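Local atomic coordinates of acyl-coenzyme A oxidase (Caenorhabditis elegans, PDB entry 5K3H), a protein that catalyses the FAD-dependent desaturation of acyl-CoA thioesters to (2E)-enoyl-CoA with release of hydrogen peroxide, the first step of peroxisomal beta-oxidation. Residues 32-37 against 350-355; 312-317 against 342-347; 346-351 against 613-618. All blocks are in the same frame, centred on the assembly; numbering follows the deposited sequence.

How the interactions relate
All three contacts are buried, and all three use helix 338-367, which meets a different partner at each level. Interaction 2 lies at the kinked end nearest the FAD-binding residues, with one leucine pressed against helix 300-319. About 9 Å away, centre to centre, interaction 3 sets the next turns against the end of helix 590-616, almost wholly through apolar side chains. Interaction 1, another 9 Å from interaction 3, reaches the N-terminal helix 27-35 and alone has a hydrogen bond between its segments. Polar links tie the contacts together: Tyr352 and Tyr35 of interaction 1 bond to backbone oxygens of 613-618, and Arg315 of interaction 2 forms a salt bridge with Asp616.

Interaction 1. Residues 32-37 against 350-355; sequences AQIYGG and RAYAFQ
With its CG anti to the backbone N (chi1 -177°) and the chain bent at its second torsion, Gln355 swings its amide across to the last turn of helix 27-35, where it meets Ile34 O. Ile34 in turn has CG1 beside its own backbone N, which sends CD1 to the ring of Tyr352, while CG2 stays on the Gln355 side. The N-terminal helix 27-35 of the acyl-CoA oxidase fold finishes in a Schellman motif at Gly36, and its last turn packs on the long helix 338-367.

Gln355 NE2 donates to Ile34 O at 2.9 Å, almost perfectly straight at the hydrogen (178°). The oxygen lies in the plane of the Gln355 amide, but the donor sits above the carbonyl plane of Ile34, 37° out of it. At the other end of the amide, Gln355 OE1 is bonded to Thr300 OG1, so both ends of the group are engaged and its rotation is fixed.

The apolar half of the contact belongs to Ile34 and Tyr352, whose side chains cross at about a right angle. Ile34 CG1 lies 3.6 Å from Tyr352 CE2, and Ile34 CD1 is 3.7 Å from Tyr352 CZ. The tyrosine hydroxyl bonds to Leu614 O, holding the CE2/CZ side of the ring against Ile34 CG1 and CD1. Tyr35 touches this contact only marginally; its ring carries Ile34 CG2 over one face and its hydroxyl bonds to Trp618 O. On the Gln355 side, the same Ile34 CG2 comes within 3.9 Å of Gln355 NE2.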
loop_
_atom_site.group_PDB
_atom_site.type_symbol
_atom_site.label_atom_id
_atom_site.label_comp_id
_atom_site.label_asym_id
_atom_site.label_seq_id
_atom_site.Cartn_x
_atom_site.Cartn_y
_atom_site.Cartn_z
ATOM N N ALA B 32 -1.670 -28.756 11.806
ATOM C CA ALA B 32 -0.827 -29.117 12.951
ATOM C C ALA B 32 0.629 -28.717 12.720
ATOM O O ALA B 32 1.326 -28.276 13.651
ATOM C CB ALA B 32 -0.933 -30.612 13.227
ATOM N N GLN B 33 1.110 -28.863 11.483
ATOM C CA GLN B 33 2.439 -28.358 11.141
ATOM C C GLN B 33 2.544 -26.842 11.348
ATOM O O GLN B 33 3.497 -26.356 11.968
ATOM C CB GLN B 33 2.758 -28.747 9.700
ATOM C CG GLN B 33 4.209 -28.763 9.361
ATOM C CD GLN B 33 5.058 -29.575 10.308
ATOM O OE1 GLN B 33 6.020 -29.064 10.857
ATOM N NE2 GLN B 33 4.721 -30.841 10.491
ATOM N N ILE B 34 1.546 -26.083 10.876
ATOM C CA ILE B 34 1.575 -24.619 10.959
ATOM C C ILE B 34 1.552 -24.150 12.408
ATOM O O ILE B 34 2.238 -23.189 12.773
ATOM C CB ILE B 34 0.401 -24.001 10.164
ATOM C CG1 ILE B 34 0.564 -24.185 8.651
ATOM C CG2 ILE B 34 0.207 -22.520 10.509
ATOM C CD1 ILE B 34 -0.678 -23.849 7.886
ATOM N N TYR B 35 0.724 -24.761 13.247
ATOM C CA TYR B 35 0.495 -24.215 14.583
ATOM C C TYR B 35 1.268 -24.961 15.667
ATOM O O TYR B 35 1.050 -24.706 16.859
ATOM C CB TYR B 35 -1.013 -24.200 14.894
ATOM C CG TYR B 35 -1.782 -23.218 14.035
ATOM C CD1 TYR B 35 -1.561 -21.843 14.152
ATOM C CD2 TYR B 35 -2.699 -23.665 13.075
ATOM C CE1 TYR B 35 -2.241 -20.926 13.355
ATOM C CE2 TYR B 35 -3.402 -22.746 12.271
ATOM C CZ TYR B 35 -3.153 -21.380 12.423
ATOM O OH TYR B 35 -3.822 -20.472 11.653
ATOM N N GLY B 36 2.174 -25.859 15.284
ATOM C CA GLY B 36 3.049 -26.499 16.248
ATOM C C GLY B 36 2.484 -27.682 17.001
ATOM O O GLY B 36 2.823 -27.880 18.171
ATOM N N GLY B 37 1.636 -28.478 16.379
ATOM C CA GLY B 37 1.179 -29.726 16.968
ATOM C C GLY B 37 -0.285 -29.988 16.690
ATOM O O GLY B 37 -1.082 -29.075 16.484
ATOM N N ARG B 350 6.129 -17.386 1.164
ATOM C CA ARG B 350 6.632 -16.473 2.195
ATOM C C ARG B 350 5.849 -16.600 3.497
ATOM O O ARG B 350 6.420 -16.403 4.575
ATOM C CB ARG B 350 6.583 -15.012 1.723
ATOM C CG ARG B 350 7.581 -14.634 0.689
ATOM C CD ARG B 350 7.512 -13.146 0.283
ATOM N NE ARG B 350 8.628 -12.862 -0.611
ATOM C CZ ARG B 350 8.933 -11.686 -1.161
ATOM N NH1 ARG B 350 8.198 -10.597 -0.934
ATOM N NH2 ARG B 350 9.996 -11.618 -1.964
ATOM N N ALA B 351 4.527 -16.818 3.434
ATOM C CA ALA B 351 3.756 -16.913 4.684
ATOM C C ALA B 351 4.200 -18.115 5.518
ATOM O O ALA B 351 4.465 -17.980 6.718
ATOM C CB ALA B 351 2.250 -16.981 4.405
ATOM N N TYR B 352 4.337 -19.285 4.883
ATOM C CA TYR B 352 4.910 -20.453 5.548
ATOM C C TYR B 352 6.348 -20.182 5.968
ATOM O O TYR B 352 6.764 -20.552 7.074
ATOM C CB TYR B 352 4.854 -21.679 4.626
ATOM C CG TYR B 352 3.517 -22.412 4.625
ATOM C CD1 TYR B 352 2.468 -21.982 3.807
ATOM C CD2 TYR B 352 3.306 -23.534 5.423
ATOM C CE1 TYR B 352 1.248 -22.642 3.798
ATOM C CE2 TYR B 352 2.111 -24.193 5.407
ATOM C CZ TYR B 352 1.070 -23.748 4.598
ATOM O OH TYR B 352 -0.153 -24.401 4.581
ATOM N N ALA B 353 7.127 -19.530 5.104
ATOM C CA ALA B 353 8.516 -19.243 5.452
ATOM C C ALA B 353 8.605 -18.375 6.696
ATOM O O ALA B 353 9.466 -18.601 7.550
ATOM C CB ALA B 353 9.236 -18.569 4.280
ATOM N N PHE B 354 7.727 -17.379 6.823
ATOM C CA PHE B 354 7.760 -16.522 8.005
ATOM C C PHE B 354 7.328 -17.285 9.247
ATOM O O PHE B 354 7.925 -17.131 10.310
ATOM C CB PHE B 354 6.854 -15.307 7.807
ATOM C CG PHE B 354 7.260 -14.408 6.675
ATOM C CD1 PHE B 354 8.545 -14.449 6.145
ATOM C CD2 PHE B 354 6.332 -13.549 6.099
ATOM C CE1 PHE B 354 8.899 -13.622 5.077
ATOM C CE2 PHE B 354 6.688 -12.729 5.045
ATOM C CZ PHE B 354 7.972 -12.758 4.541
ATOM N N GLN B 355 6.288 -18.116 9.133
ATOM C CA GLN B 355 5.821 -18.897 10.273
ATOM C C GLN B 355 6.917 -19.821 10.778
ATOM O O GLN B 355 7.100 -19.986 11.983
ATOM C CB GLN B 355 4.570 -19.695 9.868
ATOM C CG GLN B 355 3.923 -20.515 10.997
ATOM C CD GLN B 355 3.113 -19.639 11.983
ATOM O OE1 GLN B 355 3.203 -18.400 11.960
ATOM N NE2 GLN B 355 2.313 -20.286 12.840
#

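Interaction 2. Residues 312-317 against 342-347; sequences IATRYS and HRLFPF
Leu344 points its forked end at helix 300-319 and sets one methyl on each of two neighbouring spots: CD2 against Ala313, CD1 against the hydroxyl ends of Thr314 and Ser317. The setting is the helical C-alpha1 region of the acyl-CoA oxidase family, where helices 300-319 and 338-367 follow one another in the chain; the axes of 312-317 and 342-347 come within 10.5 Å, with 135° between their N-to-C directions.

The tightest touch is Leu344 CD2 to Ala313 CB, 3.5 Å. The side chains of Thr314 and Leu344 slide past each other in opposite directions, and Thr314 OG1 ends 3.8 Å from Leu344 CD1. That hydroxyl lies beside its own backbone N (chi1 -50°), from where it bonds to Leu310 O one turn back.

Although hydroxyls meet methyls here, their polar needs are met within the helix or close by. Ser317 OG also bonds to Gln340, an FAD-binding residue one turn before Leu344. Leu344 follows His342 and Arg343 of the FAD site in sequence and packs helix 338-367 against helix 300-319, while His342 packs on Arg533 and Arg343 on Met438 of the second subunit. The helix kinks at Pro346, whose N carries no hydrogen, and Phe347 N bonds to Leu344 O, three residues back.

Next to Leu344 CD1, Ser317 OG donates to Ala313 O at 2.8 Å, while Ser317 N reaches the same oxygen from the opposite face of its carbonyl plane.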
loop_
_atom_site.group_PDB
_atom_site.type_symbol
_atom_site.label_atom_id
_atom_site.label_comp_id
_atom_site.label_asym_id
_atom_site.label_seq_id
_atom_site.Cartn_x
_atom_site.Cartn_y
_atom_site.Cartn_z
ATOM N N ILE B 312 -8.053 -14.858 0.820
ATOM C CA ILE B 312 -9.078 -14.071 0.142
ATOM C C ILE B 312 -8.820 -14.033 -1.357
ATOM O O ILE B 312 -9.700 -14.363 -2.164
ATOM C CB ILE B 312 -9.143 -12.654 0.742
ATOM C CG1 ILE B 312 -9.598 -12.731 2.205
ATOM C CG2 ILE B 312 -10.010 -11.735 -0.139
ATOM C CD1 ILE B 312 -9.172 -11.543 3.042
ATOM N N ALA B 313 -7.598 -13.656 -1.750
ATOM C CA ALA B 313 -7.308 -13.483 -3.160
ATOM C C ALA B 313 -7.287 -14.809 -3.912
ATOM O O ALA B 313 -7.643 -14.845 -5.092
ATOM C CB ALA B 313 -5.982 -12.751 -3.324
ATOM N N THR B 314 -6.853 -15.904 -3.273
ATOM C CA THR B 314 -6.754 -17.166 -4.001
ATOM C C THR B 314 -8.115 -17.856 -4.108
ATOM O O THR B 314 -8.447 -18.420 -5.163
ATOM C CB THR B 314 -5.720 -18.088 -3.337
ATOM O OG1 THR B 314 -4.480 -17.370 -3.112
ATOM C CG2 THR B 314 -5.462 -19.327 -4.198
ATOM N N ARG B 315 -8.936 -17.800 -3.054
ATOM C CA ARG B 315 -10.320 -18.266 -3.181
ATOM C C ARG B 315 -11.070 -17.502 -4.277
ATOM O O ARG B 315 -11.708 -18.110 -5.144
ATOM C CB ARG B 315 -11.032 -18.140 -1.830
ATOM C CG ARG B 315 -10.636 -19.226 -0.844
ATOM C CD ARG B 315 -11.097 -18.887 0.552
ATOM N NE ARG B 315 -10.793 -19.971 1.476
ATOM C CZ ARG B 315 -11.125 -19.980 2.762
ATOM N NH1 ARG B 315 -11.772 -18.960 3.298
ATOM N NH2 ARG B 315 -10.811 -21.021 3.503
ATOM N N TYR B 316 -11.003 -16.165 -4.248
ATOM C CA TYR B 316 -11.655 -15.348 -5.271
ATOM C C TYR B 316 -11.127 -15.665 -6.667
ATOM O O TYR B 316 -11.899 -15.693 -7.631
ATOM C CB TYR B 316 -11.483 -13.862 -4.945
ATOM C CG TYR B 316 -12.112 -12.944 -5.965
ATOM C CD1 TYR B 316 -13.488 -12.822 -6.065
ATOM C CD2 TYR B 316 -11.331 -12.212 -6.833
ATOM C CE1 TYR B 316 -14.069 -11.998 -7.028
ATOM C CE2 TYR B 316 -11.894 -11.383 -7.779
ATOM C CZ TYR B 316 -13.257 -11.274 -7.877
ATOM O OH TYR B 316 -13.808 -10.439 -8.827
ATOM N N SER B 317 -9.820 -15.928 -6.800
ATOM C CA SER B 317 -9.275 -16.288 -8.110
ATOM C C SER B 317 -9.827 -17.618 -8.603
ATOM O O SER B 317 -9.911 -17.833 -9.820
ATOM C CB SER B 317 -7.747 -16.381 -8.061
ATOM O OG SER B 317 -7.123 -15.129 -7.802
ATOM N N HIS B 342 1.779 -16.040 -10.488
ATOM C CA HIS B 342 3.044 -15.410 -10.147
ATOM C C HIS B 342 2.874 -14.358 -9.063
ATOM O O HIS B 342 3.812 -14.101 -8.291
ATOM C CB HIS B 342 3.672 -14.805 -11.408
ATOM C CG HIS B 342 5.036 -14.209 -11.196
ATOM N ND1 HIS B 342 5.272 -12.849 -11.231
ATOM C CD2 HIS B 342 6.238 -14.789 -10.958
ATOM C CE1 HIS B 342 6.560 -12.618 -11.028
ATOM N NE2 HIS B 342 7.167 -13.777 -10.853
ATOM N N ARG B 343 1.710 -13.723 -8.988
ATOM C CA ARG B 343 1.517 -12.672 -7.998
ATOM C C ARG B 343 0.870 -13.180 -6.709
ATOM O O ARG B 343 0.679 -12.390 -5.776
ATOM C CB ARG B 343 0.686 -11.530 -8.611
ATOM C CG ARG B 343 -0.813 -11.753 -8.552
ATOM C CD ARG B 343 -1.555 -10.840 -9.502
ATOM N NE ARG B 343 -1.129 -9.467 -9.358
ATOM C CZ ARG B 343 -1.694 -8.435 -9.985
ATOM N NH1 ARG B 343 -2.726 -8.638 -10.805
ATOM N NH2 ARG B 343 -1.220 -7.200 -9.791
ATOM N N LEU B 344 0.561 -14.476 -6.616
ATOM C CA LEU B 344 -0.012 -15.072 -5.417
ATOM C C LEU B 344 0.880 -16.141 -4.805
ATOM O O LEU B 344 1.178 -16.072 -3.605
ATOM C CB LEU B 344 -1.395 -15.693 -5.738
ATOM C CG LEU B 344 -2.631 -14.853 -6.124
ATOM C CD1 LEU B 344 -3.725 -15.792 -6.503
ATOM C CD2 LEU B 344 -3.110 -13.903 -5.001
ATOM N N PHE B 345 1.297 -17.154 -5.589
ATOM C CA PHE B 345 1.898 -18.360 -5.018
ATOM C C PHE B 345 3.244 -18.083 -4.351
ATOM O O PHE B 345 3.552 -18.719 -3.336
ATOM C CB PHE B 345 2.069 -19.470 -6.059
ATOM C CG PHE B 345 0.779 -19.948 -6.681
ATOM C CD1 PHE B 345 -0.454 -19.597 -6.145
ATOM C CD2 PHE B 345 0.806 -20.686 -7.870
ATOM C CE1 PHE B 345 -1.629 -20.008 -6.752
ATOM C CE2 PHE B 345 -0.348 -21.095 -8.473
ATOM C CZ PHE B 345 -1.573 -20.760 -7.919
ATOM N N PRO B 346 4.092 -17.186 -4.868
ATOM C CA PRO B 346 5.332 -16.910 -4.143
ATOM C C PRO B 346 5.102 -16.343 -2.755
ATOM O O PRO B 346 5.989 -16.459 -1.904
ATOM C CB PRO B 346 6.064 -15.918 -5.063
ATOM C CG PRO B 346 5.546 -16.196 -6.434
ATOM C CD PRO B 346 4.090 -16.505 -6.185
ATOM N N PHE B 347 3.954 -15.721 -2.506
ATOM C CA PHE B 347 3.633 -15.156 -1.204
ATOM C C PHE B 347 2.959 -16.162 -0.291
ATOM O O PHE B 347 3.007 -16.002 0.935
ATOM C CB PHE B 347 2.756 -13.925 -1.393
ATOM C CG PHE B 347 3.431 -12.865 -2.212
ATOM C CD1 PHE B 347 4.450 -12.098 -1.676
ATOM C CD2 PHE B 347 3.096 -12.684 -3.552
ATOM C CE1 PHE B 347 5.090 -11.156 -2.447
ATOM C CE2 PHE B 347 3.745 -11.724 -4.331
ATOM C CZ PHE B 347 4.734 -10.968 -3.777
#

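Interaction 3. Residues 346-351 against 613-618; sequences PFIARA and SLLDSW
Ile348 and Leu615 meet branch to branch, their side chains crossing at about a right angle. Ile348 holds CG1 beside its backbone N (chi1 -55°) and extends through chi2, so that CD1 reaches Leu615 CD1 at 3.8 Å; Leu615 CG likewise lies beside its own backbone N (chi1 -65°), which brings both methyls to the isoleucine, CD2 lying 4.1 Å from Ile348 CG1. On the far branch, Ile348 CG2 rests 4.2 Å from Leu614 CB. The isoleucine thus spans two consecutive leucines in the last turn of helix 590-616, joining it to helix 338-367.

One turn further along, Ala351 meets the six-membered ring of Trp618 at its CZ2-CH2 side, turned that way by chi1 -68°, CG beside the backbone N. Ala351 CB is 4.3 Å from Trp618 CZ2, and Ala351 O lies at the edge of the indole, near its plane, 4.1 Å from CH2. The indole also meets the Tyr352 ring edge-to-face. Within 613-618, Ser617 OG donates to Ser613 O, which also accepts from Ser617 N.

No hydrogen bond crosses, so the join depends on the fit of branched carbon chains and one indole edge, while Arg350 pairs with Glu574 and Glu400, and Asp616 with Arg315 and Arg20.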
loop_
_atom_site.group_PDB
_atom_site.type_symbol
_atom_site.label_atom_id
_atom_site.label_comp_id
_atom_site.label_asym_id
_atom_site.label_seq_id
_atom_site.Cartn_x
_atom_site.Cartn_y
_atom_site.Cartn_z
ATOM N N PRO B 346 4.092 -17.186 -4.868
ATOM C CA PRO B 346 5.332 -16.910 -4.143
ATOM C C PRO B 346 5.102 -16.343 -2.755
ATOM O O PRO B 346 5.989 -16.459 -1.904
ATOM C CB PRO B 346 6.064 -15.918 -5.063
ATOM C CG PRO B 346 5.546 -16.196 -6.434
ATOM C CD PRO B 346 4.090 -16.505 -6.185
ATOM N N PHE B 347 3.954 -15.721 -2.506
ATOM C CA PHE B 347 3.633 -15.156 -1.204
ATOM C C PHE B 347 2.959 -16.162 -0.291
ATOM O O PHE B 347 3.007 -16.002 0.935
ATOM C CB PHE B 347 2.756 -13.925 -1.393
ATOM C CG PHE B 347 3.431 -12.865 -2.212
ATOM C CD1 PHE B 347 4.450 -12.098 -1.676
ATOM C CD2 PHE B 347 3.096 -12.684 -3.552
ATOM C CE1 PHE B 347 5.090 -11.156 -2.447
ATOM C CE2 PHE B 347 3.745 -11.724 -4.331
ATOM C CZ PHE B 347 4.734 -10.968 -3.777
ATOM N N ILE B 348 2.353 -17.206 -0.851
ATOM C CA ILE B 348 2.000 -18.338 -0.007
ATOM C C ILE B 348 3.265 -18.917 0.596
ATOM O O ILE B 348 3.345 -19.143 1.812
ATOM C CB ILE B 348 1.222 -19.401 -0.802
ATOM C CG1 ILE B 348 -0.001 -18.756 -1.470
ATOM C CG2 ILE B 348 0.855 -20.557 0.146
ATOM C CD1 ILE B 348 -0.840 -19.689 -2.376
ATOM N N ALA B 349 4.302 -19.070 -0.235
ATOM C CA ALA B 349 5.589 -19.577 0.231
ATOM C C ALA B 349 6.143 -18.713 1.345
ATOM O O ALA B 349 6.565 -19.233 2.378
ATOM C CB ALA B 349 6.587 -19.646 -0.935
ATOM N N ARG B 350 6.129 -17.386 1.164
ATOM C CA ARG B 350 6.632 -16.473 2.195
ATOM C C ARG B 350 5.849 -16.600 3.497
ATOM O O ARG B 350 6.420 -16.403 4.575
ATOM C CB ARG B 350 6.583 -15.012 1.723
ATOM C CG ARG B 350 7.581 -14.634 0.689
ATOM C CD ARG B 350 7.512 -13.146 0.283
ATOM N NE ARG B 350 8.628 -12.862 -0.611
ATOM C CZ ARG B 350 8.933 -11.686 -1.161
ATOM N NH1 ARG B 350 8.198 -10.597 -0.934
ATOM N NH2 ARG B 350 9.996 -11.618 -1.964
ATOM N N ALA B 351 4.527 -16.818 3.434
ATOM C CA ALA B 351 3.756 -16.913 4.684
ATOM C C ALA B 351 4.200 -18.115 5.518
ATOM O O ALA B 351 4.465 -17.980 6.718
ATOM C CB ALA B 351 2.250 -16.981 4.405
ATOM N N SER B 613 -5.589 -25.442 -0.952
ATOM C CA SER B 613 -5.503 -26.276 0.243
ATOM C C SER B 613 -4.409 -25.786 1.185
ATOM O O SER B 613 -4.586 -25.797 2.410
ATOM C CB SER B 613 -5.290 -27.731 -0.149
ATOM O OG SER B 613 -6.394 -28.192 -0.927
ATOM N N LEU B 614 -3.295 -25.300 0.633
ATOM C CA LEU B 614 -2.233 -24.723 1.459
ATOM C C LEU B 614 -2.720 -23.539 2.276
ATOM O O LEU B 614 -2.241 -23.319 3.395
ATOM C CB LEU B 614 -1.053 -24.275 0.584
ATOM C CG LEU B 614 -0.170 -25.386 0.015
ATOM C CD1 LEU B 614 0.659 -24.843 -1.105
ATOM C CD2 LEU B 614 0.717 -26.009 1.125
ATOM N N LEU B 615 -3.676 -22.778 1.750
ATOM C CA LEU B 615 -4.223 -21.659 2.495
ATOM C C LEU B 615 -5.368 -22.084 3.405
ATOM O O LEU B 615 -5.495 -21.542 4.504
ATOM C CB LEU B 615 -4.682 -20.576 1.524
ATOM C CG LEU B 615 -3.526 -19.954 0.735
ATOM C CD1 LEU B 615 -4.080 -19.259 -0.498
ATOM C CD2 LEU B 615 -2.701 -18.988 1.609
ATOM N N ASP B 616 -6.198 -23.049 2.975
ATOM C CA ASP B 616 -7.200 -23.618 3.873
ATOM C C ASP B 616 -6.575 -24.201 5.133
ATOM O O ASP B 616 -7.234 -24.264 6.169
ATOM C CB ASP B 616 -7.997 -24.738 3.209
ATOM C CG ASP B 616 -9.009 -24.244 2.222
ATOM O OD1 ASP B 616 -9.477 -23.082 2.333
ATOM O OD2 ASP B 616 -9.395 -25.073 1.352
ATOM N N SER B 617 -5.341 -24.699 5.044
ATOM C CA SER B 617 -4.713 -25.341 6.191
ATOM C C SER B 617 -4.495 -24.386 7.351
ATOM O O SER B 617 -4.239 -24.845 8.468
ATOM C CB SER B 617 -3.397 -25.995 5.782
ATOM O OG SER B 617 -3.626 -27.054 4.853
ATOM N N TRP B 618 -4.533 -23.070 7.118
ATOM C CA TRP B 618 -4.464 -22.138 8.238
ATOM C C TRP B 618 -5.772 -22.081 9.024
ATOM O O TRP B 618 -5.793 -21.513 10.124
ATOM C CB TRP B 618 -4.089 -20.762 7.724
ATOM C CG TRP B 618 -2.718 -20.744 7.230
ATOM C CD1 TRP B 618 -2.255 -21.342 6.101
ATOM C CD2 TRP B 618 -1.607 -20.093 7.830
ATOM N NE1 TRP B 618 -0.910 -21.112 5.961
ATOM C CE2 TRP B 618 -0.489 -20.341 7.014
ATOM C CE3 TRP B 618 -1.446 -19.313 8.972
ATOM C CZ2 TRP B 618 0.773 -19.834 7.303
ATOM C CZ3 TRP B 618 -0.179 -18.809 9.261
ATOM C CH2 TRP B 618 0.908 -19.073 8.423
#